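Long-range contacts in exopolysaccharide biosynthesis protein (Pantoea stewartii subsp. stewartii DC283, PDB 6TGF), which modifies the glycan of the bacterial biofilm, apparently as a hydrolase, using a bacteriophage tailspike-like parallel beta-helix fold: residues P171-L176 with I188-W193; S237-G242 with Q272-T277; T249-A254 with F278-C283; T308-D313 with L332-N337. All blocks are in the same frame, centred on the assembly; numbering follows the deposited sequence.

Contact 1: residues P171-L176 with I188-W193. With EDO (1,2-ethanediol), chain C.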
loop_
_atom_site.group_PDB
_atom_site.type_symbol
_atom_site.label_atom_id
_atom_site.label_comp_id
_atom_site.label_asym_id
_atom_site.label_seq_id
_atom_site.Cartn_x
_atom_site.Cartn_y
_atom_site.Cartn_z
ATOM N N PRO B 171 -0.237 -4.756 -48.944
ATOM C CA PRO B 171 0.966 -5.006 -48.146
ATOM C C PRO B 171 1.386 -3.889 -47.172
ATOM O O PRO B 171 1.925 -4.230 -46.134
ATOM C CB PRO B 171 2.057 -5.223 -49.209
ATOM C CG PRO B 171 1.580 -4.444 -50.415
ATOM C CD PRO B 171 0.068 -4.496 -50.361
ATOM N N SER B 172 1.147 -2.614 -47.508
ATOM C CA SER B 172 1.608 -1.431 -46.729
ATOM C C SER B 172 0.584 -0.292 -46.803
ATOM O O SER B 172 -0.289 -0.346 -47.691
ATOM C CB SER B 172 2.959 -0.975 -47.216
ATOM O OG SER B 172 2.891 -0.536 -48.565
ATOM N N VAL B 173 0.691 0.704 -45.913
ATOM C CA VAL B 173 -0.201 1.906 -45.908
ATOM C C VAL B 173 0.148 2.766 -47.128
ATOM O O VAL B 173 -0.772 3.404 -47.677
ATOM C CB VAL B 173 -0.136 2.732 -44.606
ATOM C CG1 VAL B 173 -0.335 1.879 -43.368
ATOM C CG2 VAL B 173 1.140 3.543 -44.483
ATOM N N ASP B 174 1.429 2.786 -47.519
ATOM C CA ASP B 174 1.922 3.432 -48.766
ATOM C C ASP B 174 1.028 2.994 -49.934
ATOM O O ASP B 174 0.565 3.874 -50.688
ATOM C CB ASP B 174 3.390 3.086 -49.037
ATOM C CG ASP B 174 4.392 3.806 -48.145
ATOM O OD1 ASP B 174 3.969 4.666 -47.346
ATOM O OD2 ASP B 174 5.594 3.494 -48.254
ATOM N N ASP B 175 0.783 1.684 -50.052
ATOM C CA ASP B 175 -0.059 1.073 -51.115
ATOM C C ASP B 175 -1.543 1.332 -50.814
ATOM O O ASP B 175 -2.310 1.517 -51.782
ATOM C CB ASP B 175 0.245 -0.419 -51.268
ATOM C CG ASP B 175 1.620 -0.695 -51.856
ATOM O OD1 ASP B 175 1.880 -0.226 -52.982
ATOM O OD2 ASP B 175 2.426 -1.361 -51.178
ATOM N N LEU B 176 -1.930 1.350 -49.532
ATOM C CA LEU B 176 -3.329 1.597 -49.080
ATOM C C LEU B 176 -3.760 3.018 -49.466
ATOM O O LEU B 176 -4.912 3.177 -49.917
ATOM C CB LEU B 176 -3.429 1.392 -47.565
ATOM C CG LEU B 176 -4.836 1.482 -46.976
ATOM C CD1 LEU B 176 -5.714 0.347 -47.479
ATOM C CD2 LEU B 176 -4.789 1.481 -45.456
ATOM N N ILE B 188 -11.130 -4.143 -46.940
ATOM C CA ILE B 188 -9.758 -4.530 -47.378
ATOM C C ILE B 188 -8.982 -5.004 -46.145
ATOM O O ILE B 188 -9.380 -4.645 -45.021
ATOM C CB ILE B 188 -9.071 -3.360 -48.117
ATOM C CG1 ILE B 188 -8.065 -3.849 -49.160
ATOM C CG2 ILE B 188 -8.431 -2.375 -47.151
ATOM C CD1 ILE B 188 -8.697 -4.518 -50.354
ATOM N N LYS B 189 -7.931 -5.796 -46.360
ATOM C CA LYS B 189 -7.099 -6.399 -45.289
ATOM C C LYS B 189 -5.653 -5.924 -45.465
ATOM O O LYS B 189 -5.013 -6.349 -46.439
ATOM C CB LYS B 189 -7.238 -7.923 -45.359
ATOM C CG LYS B 189 -7.034 -8.657 -44.045
ATOM C CD LYS B 189 -5.596 -9.027 -43.785
ATOM C CE LYS B 189 -5.342 -9.393 -42.339
ATOM N NZ LYS B 189 -6.217 -10.507 -41.898
ATOM N N LEU B 190 -5.174 -5.051 -44.574
ATOM C CA LEU B 190 -3.773 -4.549 -44.574
ATOM C C LEU B 190 -2.890 -5.557 -43.828
ATOM O O LEU B 190 -3.113 -5.748 -42.617
ATOM C CB LEU B 190 -3.718 -3.163 -43.919
ATOM C CG LEU B 190 -2.339 -2.503 -43.879
ATOM C CD1 LEU B 190 -1.821 -2.221 -45.281
ATOM C CD2 LEU B 190 -2.371 -1.221 -43.063
ATOM N N LYS B 191 -1.939 -6.182 -44.533
ATOM C CA LYS B 191 -1.010 -7.205 -43.981
ATOM C C LYS B 191 -0.199 -6.582 -42.838
ATOM O O LYS B 191 -0.069 -7.233 -41.781
ATOM C CB LYS B 191 -0.084 -7.744 -45.077
ATOM C CG LYS B 191 0.860 -8.857 -44.638
ATOM C CD LYS B 191 2.053 -9.046 -45.554
ATOM C CE LYS B 191 3.316 -9.441 -44.817
ATOM N NZ LYS B 191 3.902 -8.295 -44.085
ATOM N N SER B 192 0.330 -5.374 -43.050
ATOM C CA SER B 192 1.114 -4.612 -42.043
ATOM C C SER B 192 1.198 -3.135 -42.442
ATOM O O SER B 192 0.906 -2.815 -43.608
ATOM C CB SER B 192 2.485 -5.216 -41.863
ATOM O OG SER B 192 3.506 -4.335 -42.296
ATOM N N TRP B 193 1.594 -2.281 -41.495
ATOM C CA TRP B 193 1.817 -0.825 -41.707
ATOM C C TRP B 193 2.945 -0.642 -42.727
ATOM O O TRP B 193 2.687 -0.055 -43.795
ATOM C CB TRP B 193 2.126 -0.122 -40.377
ATOM C CG TRP B 193 1.724 1.320 -40.333
ATOM C CD1 TRP B 193 0.665 1.848 -39.655
ATOM C CD2 TRP B 193 2.374 2.427 -40.983
ATOM N NE1 TRP B 193 0.608 3.203 -39.836
ATOM C CE2 TRP B 193 1.642 3.588 -40.648
ATOM C CE3 TRP B 193 3.496 2.554 -41.812
ATOM C CZ2 TRP B 193 1.998 4.853 -41.114
ATOM C CZ3 TRP B 193 3.844 3.804 -42.274
ATOM C CH2 TRP B 193 3.105 4.937 -41.929
HETATM C C1 EDO C . 8.035 1.816 -45.499
HETATM O O1 EDO C . 7.032 2.805 -45.637
HETATM C C2 EDO C . 9.370 2.370 -45.164
HETATM O O2 EDO C . 9.320 3.593 -44.451
HETATM O O HOH W 1 3.842 -6.223 -46.573
HETATM O O HOH W 2 4.057 2.018 -45.627
#

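Contact 2: residues S237-G242 with Q272-T277. With EDO (1,2-ethanediol), chain D.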
loop_
_atom_site.group_PDB
_atom_site.type_symbol
_atom_site.label_atom_id
_atom_site.label_comp_id
_atom_site.label_asym_id
_atom_site.label_seq_id
_atom_site.Cartn_x
_atom_site.Cartn_y
_atom_site.Cartn_z
ATOM N N SER B 237 -1.942 0.050 -30.462
ATOM C CA SER B 237 -0.531 0.291 -30.057
ATOM C C SER B 237 0.154 1.176 -31.103
ATOM O O SER B 237 -0.473 1.453 -32.142
ATOM C CB SER B 237 0.214 -1.007 -29.859
ATOM O OG SER B 237 0.443 -1.660 -31.101
ATOM N N LEU B 238 1.398 1.585 -30.841
ATOM C CA LEU B 238 2.192 2.468 -31.738
ATOM C C LEU B 238 2.519 1.742 -33.050
ATOM O O LEU B 238 2.819 2.445 -34.035
ATOM C CB LEU B 238 3.467 2.923 -31.020
ATOM C CG LEU B 238 3.273 4.003 -29.955
ATOM C CD1 LEU B 238 4.542 4.188 -29.139
ATOM C CD2 LEU B 238 2.849 5.322 -30.581
ATOM N N PHE B 239 2.467 0.403 -33.069
ATOM C CA PHE B 239 2.599 -0.426 -34.298
ATOM C C PHE B 239 1.545 0.014 -35.323
ATOM O O PHE B 239 1.871 0.074 -36.523
ATOM C CB PHE B 239 2.450 -1.923 -34.001
ATOM C CG PHE B 239 3.643 -2.613 -33.380
ATOM C CD1 PHE B 239 4.909 -2.043 -33.394
ATOM C CD2 PHE B 239 3.501 -3.869 -32.809
ATOM C CE1 PHE B 239 5.992 -2.700 -32.828
ATOM C CE2 PHE B 239 4.585 -4.525 -32.246
ATOM C CZ PHE B 239 5.830 -3.940 -32.257
ATOM N N ASP B 240 0.332 0.329 -34.856
ATOM C CA ASP B 240 -0.813 0.766 -35.701
ATOM C C ASP B 240 -0.545 2.163 -36.273
ATOM O O ASP B 240 -1.174 2.497 -37.296
ATOM C CB ASP B 240 -2.127 0.746 -34.915
ATOM C CG ASP B 240 -2.526 -0.641 -34.443
ATOM O OD1 ASP B 240 -2.570 -1.556 -35.289
ATOM O OD2 ASP B 240 -2.774 -0.796 -33.233
ATOM N N PHE B 241 0.338 2.944 -35.638
ATOM C CA PHE B 241 0.719 4.320 -36.055
ATOM C C PHE B 241 2.097 4.316 -36.734
ATOM O O PHE B 241 2.623 5.410 -37.013
ATOM C CB PHE B 241 0.636 5.271 -34.857
ATOM C CG PHE B 241 -0.776 5.622 -34.462
ATOM C CD1 PHE B 241 -1.524 4.768 -33.665
ATOM C CD2 PHE B 241 -1.368 6.795 -34.909
ATOM C CE1 PHE B 241 -2.829 5.084 -33.314
ATOM C CE2 PHE B 241 -2.674 7.110 -34.559
ATOM C CZ PHE B 241 -3.400 6.256 -33.761
ATOM N N GLY B 242 2.654 3.127 -37.003
ATOM C CA GLY B 242 3.817 2.924 -37.893
ATOM C C GLY B 242 5.137 2.789 -37.148
ATOM O O GLY B 242 6.190 2.892 -37.810
ATOM N N GLN B 272 0.321 4.177 -26.287
ATOM C CA GLN B 272 0.528 2.772 -25.847
ATOM C C GLN B 272 1.627 2.135 -26.704
ATOM O O GLN B 272 1.392 1.933 -27.911
ATOM C CB GLN B 272 -0.777 1.982 -25.958
ATOM C CG GLN B 272 -0.669 0.541 -25.472
ATOM C CD GLN B 272 -0.372 0.461 -23.995
ATOM O OE1 GLN B 272 -1.028 1.103 -23.177
ATOM N NE2 GLN B 272 0.620 -0.339 -23.640
ATOM N N PHE B 273 2.780 1.838 -26.094
ATOM C CA PHE B 273 3.880 1.038 -26.696
ATOM C C PHE B 273 3.526 -0.444 -26.627
ATOM O O PHE B 273 2.983 -0.904 -25.625
ATOM C CB PHE B 273 5.199 1.236 -25.947
ATOM C CG PHE B 273 5.910 2.543 -26.194
ATOM C CD1 PHE B 273 5.644 3.653 -25.409
ATOM C CD2 PHE B 273 6.879 2.645 -27.180
ATOM C CE1 PHE B 273 6.315 4.848 -25.623
ATOM C CE2 PHE B 273 7.547 3.842 -27.395
ATOM C CZ PHE B 273 7.264 4.940 -26.615
ATOM N N PRO B 274 3.828 -1.239 -27.676
ATOM C CA PRO B 274 3.874 -2.692 -27.538
ATOM C C PRO B 274 5.219 -3.074 -26.901
ATOM O O PRO B 274 6.038 -2.191 -26.704
ATOM C CB PRO B 274 3.713 -3.203 -28.976
ATOM C CG PRO B 274 4.223 -2.074 -29.856
ATOM C CD PRO B 274 4.133 -0.796 -29.042
ATOM N N ALA B 275 5.411 -4.355 -26.578
ATOM C CA ALA B 275 6.670 -4.887 -26.005
ATOM C C ALA B 275 7.797 -4.711 -27.033
ATOM O O ALA B 275 7.515 -4.839 -28.243
ATOM C CB ALA B 275 6.496 -6.333 -25.607
ATOM N N GLY B 276 9.011 -4.399 -26.566
ATOM C CA GLY B 276 10.223 -4.278 -27.404
ATOM C C GLY B 276 11.020 -3.020 -27.102
ATOM O O GLY B 276 10.606 -2.249 -26.212
ATOM N N THR B 277 12.132 -2.825 -27.819
ATOM C CA THR B 277 13.026 -1.641 -27.720
ATOM C C THR B 277 12.658 -0.648 -28.829
ATOM O O THR B 277 12.600 -1.078 -29.998
ATOM C CB THR B 277 14.500 -2.057 -27.799
ATOM O OG1 THR B 277 14.729 -3.037 -26.785
ATOM C CG2 THR B 277 15.455 -0.897 -27.616
HETATM C C1 EDO D . 5.620 6.276 -38.499
HETATM O O1 EDO D . 4.823 7.443 -38.554
HETATM C C2 EDO D . 5.854 5.666 -39.835
HETATM O O2 EDO D . 7.129 5.931 -40.394
#

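Contact 3: residues T249-A254 with F278-C283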
loop_
_atom_site.group_PDB
_atom_site.type_symbol
_atom_site.label_atom_id
_atom_site.label_comp_id
_atom_site.label_asym_id
_atom_site.label_seq_id
_atom_site.Cartn_x
_atom_site.Cartn_y
_atom_site.Cartn_z
ATOM N N THR B 249 14.919 2.685 -35.782
ATOM C CA THR B 249 13.967 3.564 -36.511
ATOM C C THR B 249 13.278 4.501 -35.514
ATOM O O THR B 249 12.701 3.995 -34.530
ATOM C CB THR B 249 12.933 2.746 -37.292
ATOM O OG1 THR B 249 13.617 1.695 -37.975
ATOM C CG2 THR B 249 12.153 3.583 -38.282
ATOM N N ASP B 250 13.338 5.810 -35.768
ATOM C CA ASP B 250 12.700 6.857 -34.926
ATOM C C ASP B 250 11.185 6.627 -34.932
ATOM O O ASP B 250 10.584 6.680 -36.023
ATOM C CB ASP B 250 13.070 8.261 -35.414
ATOM C CG ASP B 250 12.637 9.380 -34.481
ATOM O OD1 ASP B 250 12.212 9.076 -33.346
ATOM O OD2 ASP B 250 12.732 10.550 -34.897
ATOM N N SER B 251 10.609 6.366 -33.755
ATOM C CA SER B 251 9.154 6.139 -33.546
ATOM C C SER B 251 8.498 7.401 -32.969
ATOM O O SER B 251 7.352 7.298 -32.494
ATOM C CB SER B 251 8.921 4.937 -32.664
ATOM O OG SER B 251 9.556 5.100 -31.405
ATOM N N ALA B 252 9.189 8.546 -33.018
ATOM C CA ALA B 252 8.666 9.865 -32.588
ATOM C C ALA B 252 7.455 10.241 -33.439
ATOM O O ALA B 252 6.440 10.663 -32.893
ATOM C CB ALA B 252 9.747 10.919 -32.648
ATOM N N PRO B 253 7.502 10.101 -34.787
ATOM C CA PRO B 253 6.341 10.400 -35.630
ATOM C C PRO B 253 5.085 9.618 -35.215
ATOM O O PRO B 253 4.022 10.210 -35.171
ATOM C CB PRO B 253 6.792 9.981 -37.038
ATOM C CG PRO B 253 8.297 10.094 -36.992
ATOM C CD PRO B 253 8.666 9.676 -35.584
ATOM N N ALA B 254 5.243 8.321 -34.927
ATOM C CA ALA B 254 4.164 7.404 -34.487
ATOM C C ALA B 254 3.597 7.887 -33.147
ATOM O O ALA B 254 2.361 7.968 -33.021
ATOM C CB ALA B 254 4.691 5.992 -34.384
ATOM N N PHE B 278 12.429 0.621 -28.473
ATOM C CA PHE B 278 11.988 1.700 -29.397
ATOM C C PHE B 278 12.947 2.891 -29.315
ATOM O O PHE B 278 13.308 3.301 -28.194
ATOM C CB PHE B 278 10.556 2.128 -29.072
ATOM C CG PHE B 278 9.527 1.067 -29.363
ATOM C CD1 PHE B 278 9.281 0.052 -28.453
ATOM C CD2 PHE B 278 8.825 1.069 -30.557
ATOM C CE1 PHE B 278 8.343 -0.930 -28.725
ATOM C CE2 PHE B 278 7.887 0.086 -30.827
ATOM C CZ PHE B 278 7.647 -0.910 -29.910
ATOM N N PHE B 279 13.333 3.427 -30.477
ATOM C CA PHE B 279 14.133 4.670 -30.619
ATOM C C PHE B 279 13.180 5.865 -30.738
ATOM O O PHE B 279 12.319 5.861 -31.642
ATOM C CB PHE B 279 15.074 4.583 -31.823
ATOM C CG PHE B 279 15.922 5.812 -32.029
ATOM C CD1 PHE B 279 16.850 6.200 -31.075
ATOM C CD2 PHE B 279 15.790 6.585 -33.172
ATOM C CE1 PHE B 279 17.629 7.330 -31.263
ATOM C CE2 PHE B 279 16.570 7.715 -33.359
ATOM C CZ PHE B 279 17.487 8.086 -32.404
ATOM N N VAL B 280 13.333 6.851 -29.850
ATOM C CA VAL B 280 12.443 8.044 -29.745
ATOM C C VAL B 280 13.318 9.298 -29.635
ATOM O O VAL B 280 14.048 9.418 -28.634
ATOM C CB VAL B 280 11.486 7.921 -28.541
ATOM C CG1 VAL B 280 10.548 9.112 -28.432
ATOM C CG2 VAL B 280 10.691 6.624 -28.576
ATOM N N THR B 281 13.245 10.188 -30.629
ATOM C CA THR B 281 13.817 11.561 -30.575
ATOM C C THR B 281 12.874 12.447 -29.753
ATOM O O THR B 281 11.677 12.104 -29.660
ATOM C CB THR B 281 14.053 12.134 -31.979
ATOM O OG1 THR B 281 12.829 12.060 -32.711
ATOM C CG2 THR B 281 15.143 11.408 -32.734
ATOM N N GLY B 282 13.401 13.534 -29.183
ATOM C CA GLY B 282 12.661 14.494 -28.339
ATOM C C GLY B 282 11.295 14.836 -28.914
ATOM O O GLY B 282 11.247 15.441 -30.001
ATOM N N CYS B 283 10.226 14.455 -28.208
ATOM C CA CYS B 283 8.810 14.757 -28.551
ATOM C C CYS B 283 8.335 15.957 -27.725
ATOM O O CYS B 283 8.289 15.835 -26.484
ATOM C CB CYS B 283 7.910 13.554 -28.294
ATOM S SG CYS B 283 8.190 12.184 -29.447
HETATM O O HOH W 3 12.101 2.082 -32.871
#

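Contact 4: residues T308-D313 with L332-N337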
loop_
_atom_site.group_PDB
_atom_site.type_symbol
_atom_site.label_atom_id
_atom_site.label_comp_id
_atom_site.label_asym_id
_atom_site.label_seq_id
_atom_site.Cartn_x
_atom_site.Cartn_y
_atom_site.Cartn_z
ATOM N N THR B 308 8.926 -3.114 -22.322
ATOM C CA THR B 308 9.152 -1.975 -23.252
ATOM C C THR B 308 10.347 -1.147 -22.767
ATOM O O THR B 308 10.311 -0.686 -21.607
ATOM C CB THR B 308 7.896 -1.104 -23.384
ATOM O OG1 THR B 308 6.837 -1.932 -23.865
ATOM C CG2 THR B 308 8.085 0.073 -24.318
ATOM N N THR B 309 11.353 -0.967 -23.629
ATOM C CA THR B 309 12.538 -0.100 -23.393
ATOM C C THR B 309 12.504 1.078 -24.374
ATOM O O THR B 309 12.400 0.828 -25.591
ATOM C CB THR B 309 13.846 -0.890 -23.515
ATOM O OG1 THR B 309 13.832 -1.920 -22.526
ATOM C CG2 THR B 309 15.078 -0.030 -23.330
ATOM N N ILE B 310 12.574 2.307 -23.856
ATOM C CA ILE B 310 12.790 3.545 -24.662
ATOM C C ILE B 310 14.293 3.828 -24.684
ATOM O O ILE B 310 14.952 3.636 -23.644
ATOM C CB ILE B 310 11.976 4.739 -24.118
ATOM C CG1 ILE B 310 10.493 4.610 -24.477
ATOM C CG2 ILE B 310 12.554 6.063 -24.605
ATOM C CD1 ILE B 310 9.584 5.534 -23.698
ATOM N N VAL B 311 14.801 4.253 -25.841
ATOM C CA VAL B 311 16.228 4.624 -26.061
ATOM C C VAL B 311 16.238 5.791 -27.057
ATOM O O VAL B 311 15.388 5.789 -27.964
ATOM C CB VAL B 311 17.041 3.399 -26.528
ATOM C CG1 VAL B 311 16.895 3.115 -28.012
ATOM C CG2 VAL B 311 18.504 3.516 -26.160
ATOM N N SER B 312 17.118 6.775 -26.859
ATOM C CA SER B 312 17.104 8.067 -27.597
ATOM C C SER B 312 18.529 8.477 -27.994
ATOM O O SER B 312 19.446 7.640 -27.863
ATOM C CB SER B 312 16.418 9.129 -26.778
ATOM O OG SER B 312 16.248 10.324 -27.528
ATOM N N ASP B 313 18.689 9.714 -28.477
ATOM C CA ASP B 313 19.940 10.243 -29.086
ATOM C C ASP B 313 20.631 11.232 -28.137
ATOM O O ASP B 313 21.803 11.561 -28.399
ATOM C CB ASP B 313 19.655 10.886 -30.447
ATOM C CG ASP B 313 18.581 11.963 -30.431
ATOM O OD1 ASP B 313 18.057 12.258 -29.339
ATOM O OD2 ASP B 313 18.280 12.500 -31.513
ATOM N N LEU B 332 7.802 1.222 -18.329
ATOM C CA LEU B 332 8.850 1.708 -19.268
ATOM C C LEU B 332 10.236 1.587 -18.628
ATOM O O LEU B 332 10.399 2.020 -17.471
ATOM C CB LEU B 332 8.553 3.160 -19.654
ATOM C CG LEU B 332 7.331 3.368 -20.547
ATOM C CD1 LEU B 332 6.977 4.844 -20.640
ATOM C CD2 LEU B 332 7.559 2.787 -21.934
ATOM N N ILE B 333 11.186 1.007 -19.367
ATOM C CA ILE B 333 12.652 1.153 -19.132
ATOM C C ILE B 333 13.137 2.283 -20.044
ATOM O O ILE B 333 12.843 2.220 -21.251
ATOM C CB ILE B 333 13.404 -0.169 -19.398
ATOM C CG1 ILE B 333 12.755 -1.350 -18.669
ATOM C CG2 ILE B 333 14.878 -0.021 -19.047
ATOM C CD1 ILE B 333 13.398 -2.694 -18.939
ATOM N N PHE B 334 13.810 3.296 -19.490
ATOM C CA PHE B 334 14.504 4.360 -20.263
ATOM C C PHE B 334 16.015 4.229 -20.046
ATOM O O PHE B 334 16.493 4.531 -18.932
ATOM C CB PHE B 334 14.012 5.761 -19.886
ATOM C CG PHE B 334 14.790 6.880 -20.537
ATOM C CD1 PHE B 334 15.083 6.847 -21.893
ATOM C CD2 PHE B 334 15.235 7.966 -19.797
ATOM C CE1 PHE B 334 15.803 7.871 -22.491
ATOM C CE2 PHE B 334 15.951 8.991 -20.399
ATOM C CZ PHE B 334 16.234 8.942 -21.744
ATOM N N ASN B 335 16.729 3.782 -21.084
ATOM C CA ASN B 335 18.213 3.693 -21.121
ATOM C C ASN B 335 18.757 4.972 -21.768
ATOM O O ASN B 335 18.729 5.062 -23.013
ATOM C CB ASN B 335 18.678 2.427 -21.846
ATOM C CG ASN B 335 20.186 2.301 -21.924
ATOM O OD1 ASN B 335 20.910 2.872 -21.110
ATOM N ND2 ASN B 335 20.667 1.549 -22.901
ATOM N N GLY B 336 19.226 5.918 -20.947
ATOM C CA GLY B 336 19.737 7.235 -21.376
ATOM C C GLY B 336 21.056 7.138 -22.132
ATOM O O GLY B 336 21.377 8.094 -22.863
ATOM N N ASN B 337 21.802 6.042 -21.946
ATOM C CA ASN B 337 23.080 5.733 -22.648
ATOM C C ASN B 337 24.129 6.818 -22.352
ATOM O O ASN B 337 24.980 7.067 -23.229
ATOM C CB ASN B 337 22.876 5.570 -24.160
ATOM C CG ASN B 337 22.242 4.250 -24.544
ATOM O OD1 ASN B 337 22.632 3.197 -24.044
ATOM N ND2 ASN B 337 21.280 4.293 -25.449
HETATM O O HOH W 4 19.104 6.817 -25.008
#

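Contact 1: residues P171-L176 with I188-W193
Val173 lays both of its methyl groups on one face of the Trp193 indole. CG2 stands over the six-membered ring, 3.4 Å from its centroid and only 9° off the ring normal, a CH-pi contact. CG1 sits above the five-membered ring, 3.7 Å from Trp193 CG and nearly as close to the other four ring atoms. Chi1 of -152° sets Trp193 CG roughly anti to its backbone N. Phe219 meets the same ring, and Trp193 NE1 bonds to Gln215 O.

Beside this contact, Leu190 sends CD2 to Val173 CG1 (3.7 Å) and tucks CD1 against the Ser172 carbonyl. Further along, Leu176 CD1 reaches Ile188 CG2 at 3.9 Å. The one direct hydrogen bond across, Val173 N to Trp193 O (3.0 Å, 163°), lies in the carbonyl plane. A water accepts from Lys191 NZ and donates to Pro171 O (2.8 Å). Ser172 is the N-cap of helix 173-176: its OG donates to Asp175 OD2 and takes a weak bond from Asp175 N.

The whole is a small beta-alpha-beta unit, strands 168-170 and 187-190 running parallel with the single-turn helix between them. Chemically it is a buried apolar core in which one main-chain bond satisfies Val173 N and Trp193 O, while the water bridge is left to the more exposed Pro171 and Lys191.

Contact 2: residues S237-G242 with Q272-T277
Leu238 CD1 stands over the centre of the Phe273 ring, 3.5 Å from its centroid, a CH-pi contact; Pro274 in return sets CG over the middle of one face of Phe239. Leu238 CG lies anti to the carbonyl carbon (chi1 -75°), and chi2 of 169° then extends CD1 out to the ring. Between these two CH-pi contacts the backbones meet through a weak, bent hydrogen bond from Leu238 N to Gln272 O (3.0 Å, 128°), and Ser237 CA comes to 3.3 Å from that same Gln272 O.

Behind this first shell, the turn at 237-242 is held by main-chain bonds such as Asp240 N to Ser237 O, and by Ser237 N donating to Asp240 OD2 (3.0 Å), with Asp240 OD1 in a salt bridge to Arg228. On the other segment Gln272 NE2 folds back onto Phe273 O (3.1 Å), and Gln272 OE1 accepts from Arg294.

Leu238 also packs on Ile255 and Met258 of helix 252-265, and Phe273 touches Ile255 too. Phe273 reaches Thr308 and Ile310 on strand 308-311 and meets Phe278 edge-to-face, which puts the contact between that helix and the first strands of the beta-helix.

Contact 3: residues T249-A254 with F278-C283
Asp250 grips Thr281 with both carboxylate oxygens. Thr281 OG1 donates to OD2 at 2.7 Å on the syn side, a little out of the carboxylate plane, and Thr281 N donates to OD1 at 3.1 Å (166°). The aspartate CG lies anti to its own backbone N (chi1 -171°), which carries CG toward Thr281, the two side chains crossing at about a right angle. OD1 has a second donor, Ala252 N (3.1 Å), in an Asx turn; the two N-H groups approach from opposite faces of the carboxylate plane.

A neighbouring pair of bonds converges on Phe279 O: Ser251 N arrives nearly along the C=O axis at 2.8 Å, and Ser251 OG comes from above the carbonyl plane at 2.9 Å. Ser251 is at the N-cap position of helix 252-265, but its side chain makes no capping bond. The helix thus starts beside strand 276-279, at the N-terminal end of the enzyme's tailspike-like parallel beta-helix, where that strand pairs with strand 308-311.

A water continues the link backwards, donating to Thr249 O and accepting from Phe279 N. Outside the polar core, Asp250 N lies at the edge of the Phe279 ring, in its plane. Ala252 CB rests on Cys283 SG (3.8 Å), and both Cys283 and Val280 also touch Ile255 on the helix.

Contact 4: residues T308-D313 with L332-N337
Ile310 reaches Leu332 with its CD1: CG1 lies anti to the carbonyl carbon (chi1 -75°) and chi2 of 165° stretches CD1 out until it is 3.8 Å from Leu332 CD2. Phe334 has its CG anti to the backbone N, and Phe334 CD1 meets Ile310 CG2 at 3.8 Å. These pairs face the inside of a parallel beta-helix, in which strands 308-311 and 332-335 run in parallel as successive rungs, their short axes 29° apart.

Three backbone hydrogen bonds zip the rungs together. Ile333 N donates to Thr308 O (2.9 Å), Ile310 N to Ile333 O, and Asn335 N to Ile310 O (3.1 Å). The bonds to Thr308 O and from Ile310 N flank Thr309, and Ile310 O makes the third, in the usual parallel pattern. Thr309 therefore sits next to Ile333, and Ile310 next to Phe334.

On the interior, Leu332 CD2 also rests on Thr308 CG2 (3.7 Å), those two side chains lying side by side and pointing the same way, while Thr308 OG1 donates to Pro274 O and accepts from Ala298 N. Phe320 touches Ile310 and Val319 touches Phe334, both from strand 318-324. The partly exposed face carries Thr309 and Ile333, where OG1 of the threonine touches CB of the isoleucine at 3.6 Å. There too Asn335 OD1 bonds to Asn367 ND2. At the end of the paired part, a water accepts from Ser312 N at 2.7 Å and lies within hydrogen-bonding reach of Asn335 O.

Overall arrangement
From the N terminus, contact 1 comes first: it closes the short loop from helix 173-176 to strand 187-190, well before the beta-helix begins. Its Trp193 then packs against the turn at 239-242 of contact 2, joining the unit of contact 1 to the turn before helix 252-265. Contacts 2 and 3 cross, since 249-254 falls between the segments of contact 2 and 278-283 lies after both; together they fasten the turn and the start of helix 252-265 to strand 276-279. Contact 4 follows in series, closing a loop of 18 residues between successive rungs. Strand 308-311 of contact 4 pairs with strand 276-279, which contacts 2 and 3 share.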